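Local coordinates for ChrR-like cupin domain-containing protein (Ralstonia eutropha JMP134, PDB 3EBR) that is of unknown function but carries a ChrR-like cupin domain, a beta-barrel fold of the cupin superfamily, at residues A[19-33]-A[129-143]. Residues are numbered along the deposited sequence; the frame is centred on the assembly and turned at random.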
loop_
_atom_site.group_PDB
_atom_site.type_symbol
_atom_site.label_atom_id
_atom_site.label_comp_id
_atom_site.label_asym_id
_atom_site.label_seq_id
_atom_site.Cartn_x
_atom_site.Cartn_y
_atom_site.Cartn_z
ATOM N N TRP A 19 -0.452 27.445 3.145
ATOM C CA TRP A 19 -1.876 27.197 3.291
ATOM C C TRP A 19 -2.403 27.858 2.047
ATOM O O TRP A 19 -1.946 28.953 1.713
ATOM C CB TRP A 19 -2.537 27.856 4.497
ATOM C CG TRP A 19 -2.452 27.134 5.773
ATOM C CD1 TRP A 19 -1.661 27.421 6.837
ATOM C CD2 TRP A 19 -3.242 25.999 6.144
ATOM N NE1 TRP A 19 -1.906 26.531 7.861
ATOM C CE2 TRP A 19 -2.875 25.646 7.461
ATOM C CE3 TRP A 19 -4.231 25.244 5.485
ATOM C CZ2 TRP A 19 -3.446 24.548 8.135
ATOM C CZ3 TRP A 19 -4.807 24.157 6.153
ATOM C CH2 TRP A 19 -4.412 23.821 7.470
HETATM N N MSE A 20 -3.350 27.229 1.369
HETATM C CA MSE A 20 -3.906 27.795 0.145
HETATM C C MSE A 20 -5.377 27.441 -0.024
HETATM O O MSE A 20 -5.785 26.364 0.395
HETATM C CB MSE A 20 -3.101 27.309 -1.056
HETATM C CG MSE A 20 -3.056 25.775 -1.257
HETATM SE SE MSE A 20 -1.957 25.241 -2.759
HETATM C CE MSE A 20 -2.760 26.155 -3.876
ATOM N N PRO A 21 -6.162 28.329 -0.662
ATOM C CA PRO A 21 -7.581 28.047 -0.854
ATOM C C PRO A 21 -7.765 26.898 -1.826
ATOM O O PRO A 21 -6.954 26.741 -2.749
ATOM C CB PRO A 21 -8.130 29.345 -1.444
ATOM C CG PRO A 21 -6.968 30.056 -1.971
ATOM C CD PRO A 21 -5.774 29.622 -1.257
ATOM N N PHE A 22 -8.838 26.128 -1.644
ATOM C CA PHE A 22 -9.129 24.967 -2.481
ATOM C C PHE A 22 -9.790 25.499 -3.781
ATOM O O PHE A 22 -10.978 25.281 -4.042
ATOM C CB PHE A 22 -9.980 23.953 -1.684
ATOM C CG PHE A 22 -9.822 22.519 -2.144
ATOM C CD1 PHE A 22 -10.480 22.044 -3.270
ATOM C CD2 PHE A 22 -9.020 21.634 -1.418
ATOM C CE1 PHE A 22 -10.324 20.713 -3.683
ATOM C CE2 PHE A 22 -8.866 20.308 -1.814
ATOM C CZ PHE A 22 -9.517 19.847 -2.954
ATOM N N ALA A 23 -8.978 26.178 -4.602
ATOM C CA ALA A 23 -9.410 26.819 -5.839
ATOM C C ALA A 23 -9.554 25.807 -6.969
ATOM O O ALA A 23 -8.793 24.844 -7.012
ATOM C CB ALA A 23 -8.417 27.892 -6.240
ATOM N N PRO A 24 -10.481 26.039 -7.926
ATOM C CA PRO A 24 -11.417 27.155 -8.093
ATOM C C PRO A 24 -12.805 26.929 -7.453
ATOM O O PRO A 24 -13.722 27.711 -7.719
ATOM C CB PRO A 24 -11.529 27.231 -9.622
ATOM C CG PRO A 24 -11.498 25.795 -10.048
ATOM C CD PRO A 24 -10.669 25.051 -9.012
ATOM N N TYR A 25 -12.934 25.958 -6.546
ATOM C CA TYR A 25 -14.229 25.615 -5.949
ATOM C C TYR A 25 -14.598 26.425 -4.727
ATOM O O TYR A 25 -15.744 26.855 -4.621
ATOM C CB TYR A 25 -14.258 24.137 -5.554
ATOM C CG TYR A 25 -13.853 23.206 -6.671
ATOM C CD1 TYR A 25 -14.666 23.037 -7.803
ATOM C CD2 TYR A 25 -12.674 22.464 -6.584
ATOM C CE1 TYR A 25 -14.290 22.163 -8.834
ATOM C CE2 TYR A 25 -12.298 21.599 -7.597
ATOM C CZ TYR A 25 -13.102 21.449 -8.719
ATOM O OH TYR A 25 -12.700 20.574 -9.700
ATOM N N SER A 26 -13.647 26.601 -3.808
ATOM C CA SER A 26 -13.875 27.333 -2.556
ATOM C C SER A 26 -12.677 28.161 -2.092
ATOM O O SER A 26 -11.522 27.762 -2.240
ATOM C CB SER A 26 -14.255 26.348 -1.447
ATOM O OG SER A 26 -14.407 27.000 -0.194
ATOM N N ASN A 27 -12.999 29.306 -1.506
ATOM C CA ASN A 27 -12.055 30.255 -0.966
ATOM C C ASN A 27 -11.965 30.108 0.579
ATOM O O ASN A 27 -10.967 30.515 1.171
ATOM C CB ASN A 27 -12.512 31.647 -1.408
ATOM C CG ASN A 27 -11.392 32.652 -1.469
ATOM O OD1 ASN A 27 -10.510 32.703 -0.614
ATOM N ND2 ASN A 27 -11.429 33.475 -2.508
ATOM N N ASP A 28 -12.983 29.513 1.219
ATOM C CA ASP A 28 -13.011 29.292 2.676
ATOM C C ASP A 28 -12.306 28.019 3.106
ATOM O O ASP A 28 -11.709 27.999 4.179
ATOM C CB ASP A 28 -14.444 29.246 3.203
ATOM C CG ASP A 28 -15.168 30.556 3.035
ATOM O OD1 ASP A 28 -14.794 31.365 2.156
ATOM O OD2 ASP A 28 -16.136 30.765 3.788
ATOM N N VAL A 29 -12.426 26.954 2.313
ATOM C CA VAL A 29 -11.755 25.687 2.609
ATOM C C VAL A 29 -10.301 25.842 2.188
ATOM O O VAL A 29 -10.044 26.089 1.005
ATOM C CB VAL A 29 -12.376 24.492 1.869
ATOM C CG1 VAL A 29 -11.566 23.227 2.135
ATOM C CG2 VAL A 29 -13.843 24.310 2.281
HETATM N N MSE A 30 -9.376 25.739 3.154
HETATM C CA MSE A 30 -7.927 25.845 2.915
HETATM C C MSE A 30 -7.319 24.451 2.923
HETATM O O MSE A 30 -7.836 23.561 3.587
HETATM C CB MSE A 30 -7.219 26.666 3.996
HETATM C CG MSE A 30 -7.792 28.044 4.308
HETATM SE SE MSE A 30 -7.636 29.264 2.831
HETATM C CE MSE A 30 -5.667 29.429 2.738
ATOM N N VAL A 31 -6.209 24.287 2.205
ATOM C CA VAL A 31 -5.468 23.027 2.112
ATOM C C VAL A 31 -3.972 23.329 2.192
ATOM O O VAL A 31 -3.552 24.408 1.791
ATOM C CB VAL A 31 -5.802 22.261 0.798
ATOM C CG1 VAL A 31 -5.451 23.099 -0.437
ATOM C CG2 VAL A 31 -5.103 20.889 0.737
ATOM N N LYS A 32 -3.193 22.409 2.764
ATOM C CA LYS A 32 -1.735 22.524 2.855
ATOM C C LYS A 32 -1.204 21.175 2.372
ATOM O O LYS A 32 -1.535 20.155 2.965
ATOM C CB LYS A 32 -1.270 22.858 4.276
ATOM C CG LYS A 32 0.273 22.975 4.445
ATOM C CD LYS A 32 0.731 23.291 5.865
ATOM C CE LYS A 32 0.433 24.716 6.276
ATOM N NZ LYS A 32 0.844 24.990 7.690
ATOM N N TYR A 33 -0.400 21.174 1.306
ATOM C CA TYR A 33 0.165 19.942 0.735
ATOM C C TYR A 33 1.544 19.589 1.299
ATOM O O TYR A 33 2.463 20.408 1.238
ATOM C CB TYR A 33 0.257 20.048 -0.797
ATOM C CG TYR A 33 -1.095 20.156 -1.448
ATOM C CD1 TYR A 33 -1.865 19.016 -1.651
ATOM C CD2 TYR A 33 -1.615 21.388 -1.855
ATOM C CE1 TYR A 33 -3.116 19.089 -2.232
ATOM C CE2 TYR A 33 -2.873 21.468 -2.450
ATOM C CZ TYR A 33 -3.610 20.307 -2.633
ATOM O OH TYR A 33 -4.851 20.336 -3.188
ATOM N N ALA A 129 -16.808 16.588 -10.593
ATOM C CA ALA A 129 -15.406 16.956 -10.410
ATOM C C ALA A 129 -14.608 15.781 -9.896
ATOM O O ALA A 129 -15.165 14.887 -9.259
ATOM C CB ALA A 129 -15.293 18.112 -9.435
ATOM N N VAL A 130 -13.310 15.789 -10.197
ATOM C CA VAL A 130 -12.377 14.760 -9.767
ATOM C C VAL A 130 -11.145 15.434 -9.183
ATOM O O VAL A 130 -10.632 16.374 -9.788
ATOM C CB VAL A 130 -11.924 13.852 -10.912
ATOM C CG1 VAL A 130 -10.965 12.796 -10.381
ATOM C CG2 VAL A 130 -13.109 13.189 -11.565
ATOM N N GLU A 131 -10.727 15.000 -7.993
ATOM C CA GLU A 131 -9.514 15.487 -7.342
ATOM C C GLU A 131 -8.586 14.308 -7.188
ATOM O O GLU A 131 -8.998 13.257 -6.690
ATOM C CB GLU A 131 -9.767 16.152 -5.993
ATOM C CG GLU A 131 -10.305 17.559 -6.119
ATOM C CD GLU A 131 -9.320 18.496 -6.768
ATOM O OE1 GLU A 131 -8.155 18.515 -6.325
ATOM O OE2 GLU A 131 -9.723 19.201 -7.724
ATOM N N ASN A 132 -7.340 14.507 -7.614
ATOM C CA ASN A 132 -6.319 13.494 -7.574
ATOM C C ASN A 132 -4.971 14.146 -7.369
ATOM O O ASN A 132 -4.914 15.356 -7.135
ATOM C CB ASN A 132 -6.418 12.662 -8.865
ATOM C CG ASN A 132 -6.292 13.478 -10.140
ATOM O OD1 ASN A 132 -5.776 14.597 -10.172
ATOM N ND2 ASN A 132 -6.770 12.892 -11.222
ATOM N N TRP A 133 -3.900 13.363 -7.460
ATOM C CA TRP A 133 -2.551 13.898 -7.299
ATOM C C TRP A 133 -2.219 14.961 -8.364
ATOM O O TRP A 133 -1.457 15.879 -8.071
ATOM C CB TRP A 133 -1.481 12.775 -7.310
ATOM C CG TRP A 133 -1.169 12.170 -8.632
ATOM C CD1 TRP A 133 -1.680 11.025 -9.158
ATOM C CD2 TRP A 133 -0.248 12.685 -9.600
ATOM N NE1 TRP A 133 -1.140 10.795 -10.398
ATOM C CE2 TRP A 133 -0.257 11.799 -10.697
ATOM C CE3 TRP A 133 0.584 13.815 -9.646
ATOM C CZ2 TRP A 133 0.531 12.009 -11.839
ATOM C CZ3 TRP A 133 1.360 14.035 -10.784
ATOM C CH2 TRP A 133 1.334 13.132 -11.864
ATOM N N LYS A 134 -2.742 14.791 -9.592
ATOM C CA LYS A 134 -2.503 15.730 -10.694
ATOM C C LYS A 134 -3.147 17.083 -10.403
ATOM O O LYS A 134 -2.487 18.111 -10.546
ATOM C CB LYS A 134 -3.001 15.181 -12.041
ATOM C CG LYS A 134 -2.280 13.939 -12.520
ATOM C CD LYS A 134 -2.768 13.471 -13.882
ATOM C CE LYS A 134 -1.841 12.393 -14.447
ATOM N NZ LYS A 134 -2.292 11.912 -15.786
ATOM N N THR A 135 -4.416 17.069 -9.983
ATOM C CA THR A 135 -5.142 18.305 -9.628
ATOM C C THR A 135 -4.526 18.959 -8.367
ATOM O O THR A 135 -4.536 20.188 -8.240
ATOM C CB THR A 135 -6.643 18.061 -9.403
ATOM O OG1 THR A 135 -6.806 17.165 -8.303
ATOM C CG2 THR A 135 -7.318 17.472 -10.659
ATOM N N SER A 136 -4.024 18.128 -7.441
ATOM C CA SER A 136 -3.336 18.580 -6.222
ATOM C C SER A 136 -2.022 19.286 -6.568
ATOM O O SER A 136 -1.701 20.356 -6.021
ATOM C CB SER A 136 -3.027 17.392 -5.314
ATOM O OG SER A 136 -4.203 16.739 -4.884
HETATM N N MSE A 137 -1.266 18.666 -7.472
HETATM C CA MSE A 137 -0.001 19.203 -7.947
HETATM C C MSE A 137 -0.220 20.489 -8.747
HETATM O O MSE A 137 0.550 21.438 -8.572
HETATM C CB MSE A 137 0.733 18.152 -8.803
HETATM C CG MSE A 137 2.128 18.531 -9.280
HETATM SE SE MSE A 137 3.378 18.729 -7.811
HETATM C CE MSE A 137 3.666 16.793 -7.392
ATOM N N ASP A 138 -1.232 20.503 -9.629
ATOM C CA ASP A 138 -1.570 21.689 -10.437
ATOM C C ASP A 138 -1.874 22.865 -9.531
ATOM O O ASP A 138 -1.331 23.938 -9.740
ATOM C CB ASP A 138 -2.771 21.463 -11.388
ATOM C CG ASP A 138 -2.446 20.571 -12.604
ATOM O OD1 ASP A 138 -1.277 20.178 -12.831
ATOM O OD2 ASP A 138 -3.395 20.279 -13.366
ATOM N N ARG A 139 -2.709 22.644 -8.517
ATOM C CA ARG A 139 -3.066 23.686 -7.550
ATOM C C ARG A 139 -1.830 24.171 -6.764
ATOM O O ARG A 139 -1.617 25.374 -6.658
ATOM C CB ARG A 139 -4.177 23.176 -6.625
ATOM C CG ARG A 139 -4.624 24.120 -5.514
ATOM C CD ARG A 139 -5.727 23.660 -4.577
ATOM N NE ARG A 139 -6.980 23.291 -5.231
ATOM C CZ ARG A 139 -7.272 22.095 -5.750
ATOM N NH1 ARG A 139 -6.408 21.076 -5.748
ATOM N NH2 ARG A 139 -8.458 21.916 -6.307
ATOM N N TYR A 140 -1.027 23.233 -6.250
ATOM C CA TYR A 140 0.200 23.563 -5.503
ATOM C C TYR A 140 1.166 24.396 -6.360
ATOM O O TYR A 140 1.607 25.458 -5.927
ATOM C CB TYR A 140 0.879 22.293 -4.955
ATOM C CG TYR A 140 2.200 22.576 -4.268
ATOM C CD1 TYR A 140 2.237 23.120 -2.980
ATOM C CD2 TYR A 140 3.416 22.305 -4.908
ATOM C CE1 TYR A 140 3.456 23.399 -2.347
ATOM C CE2 TYR A 140 4.636 22.584 -4.285
ATOM C CZ TYR A 140 4.652 23.123 -3.004
ATOM O OH TYR A 140 5.855 23.400 -2.387
ATOM N N LEU A 141 1.445 23.932 -7.577
ATOM C CA LEU A 141 2.330 24.653 -8.509
ATOM C C LEU A 141 1.715 25.972 -9.032
ATOM O O LEU A 141 2.468 26.918 -9.255
ATOM C CB LEU A 141 2.761 23.746 -9.675
ATOM C CG LEU A 141 3.609 22.507 -9.342
ATOM C CD1 LEU A 141 3.771 21.638 -10.576
ATOM C CD2 LEU A 141 4.970 22.887 -8.767
ATOM N N ASN A 142 0.392 26.032 -9.251
ATOM C CA ASN A 142 -0.286 27.282 -9.709
ATOM C C ASN A 142 -0.233 28.404 -8.654
ATOM O O ASN A 142 -0.044 29.565 -9.017
ATOM C CB ASN A 142 -1.757 27.059 -10.150
ATOM C CG ASN A 142 -1.902 26.311 -11.496
ATOM O OD1 ASN A 142 -1.018 26.331 -12.356
ATOM N ND2 ASN A 142 -3.048 25.655 -11.669
ATOM N N TYR A 143 -0.421 28.056 -7.376
ATOM C CA TYR A 143 -0.344 29.026 -6.263
ATOM C C TYR A 143 1.078 29.520 -6.081
ATOM O O TYR A 143 1.282 30.715 -5.847
ATOM C CB TYR A 143 -0.851 28.406 -4.965
ATOM C CG TYR A 143 -0.770 29.241 -3.692
ATOM C CD1 TYR A 143 0.406 29.296 -2.929
ATOM C CD2 TYR A 143 -1.885 29.923 -3.209
ATOM C CE1 TYR A 143 0.480 30.057 -1.755
ATOM C CE2 TYR A 143 -1.821 30.683 -2.029
ATOM C CZ TYR A 143 -0.636 30.746 -1.312
ATOM O OH TYR A 143 -0.572 31.489 -0.157
HETATM O O HOH W 1 -6.387 18.211 -4.128
#
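Where the outermost strands of the two sheets of the cupin jelly-roll barrel, 20-21 and 127-131, come together, the loop after strand 20-21 meets helix 133-146, and Arg139 reaches from that helix into the loop. Its chain runs extended through CD and then bends (chi3 -57°), which lays the guanidinium against one face of the Phe22 ring. Arg139 CZ lies 4.1 Å from the ring centroid, a cation-pi contact with the two planes 31° apart. Arg139 NE donates to Ala23 O at 3.0 Å, on a lone pair in the carbonyl plane, while Arg139 NH2 adds a weak bond to the same oxygen. Arg139 NH1 makes a salt bridge to Glu131 OE1 (3.2 Å), so this arginine ties the loop to the last strand of the second sheet, 127-131. Glu131 OE2 in turn sits at the edge of the Tyr25 ring, 3.5 Å from Tyr25 CE2. A single water bonds Tyr33 OH, Glu131 OE1 and Ser136 OG, bridging strand 30-37 to the helix. The Tyr33 ring has Ser136 O over one face and Val31 CG2 over the other. Further along the helix, the Tyr143 ring takes Met20 CB, from strand 20-21, over one face, 3.9 Å from the ring centroid, and the selenium of this selenomethionine makes an oblique Met-aromatic contact; His147 stacks on the same tyrosine.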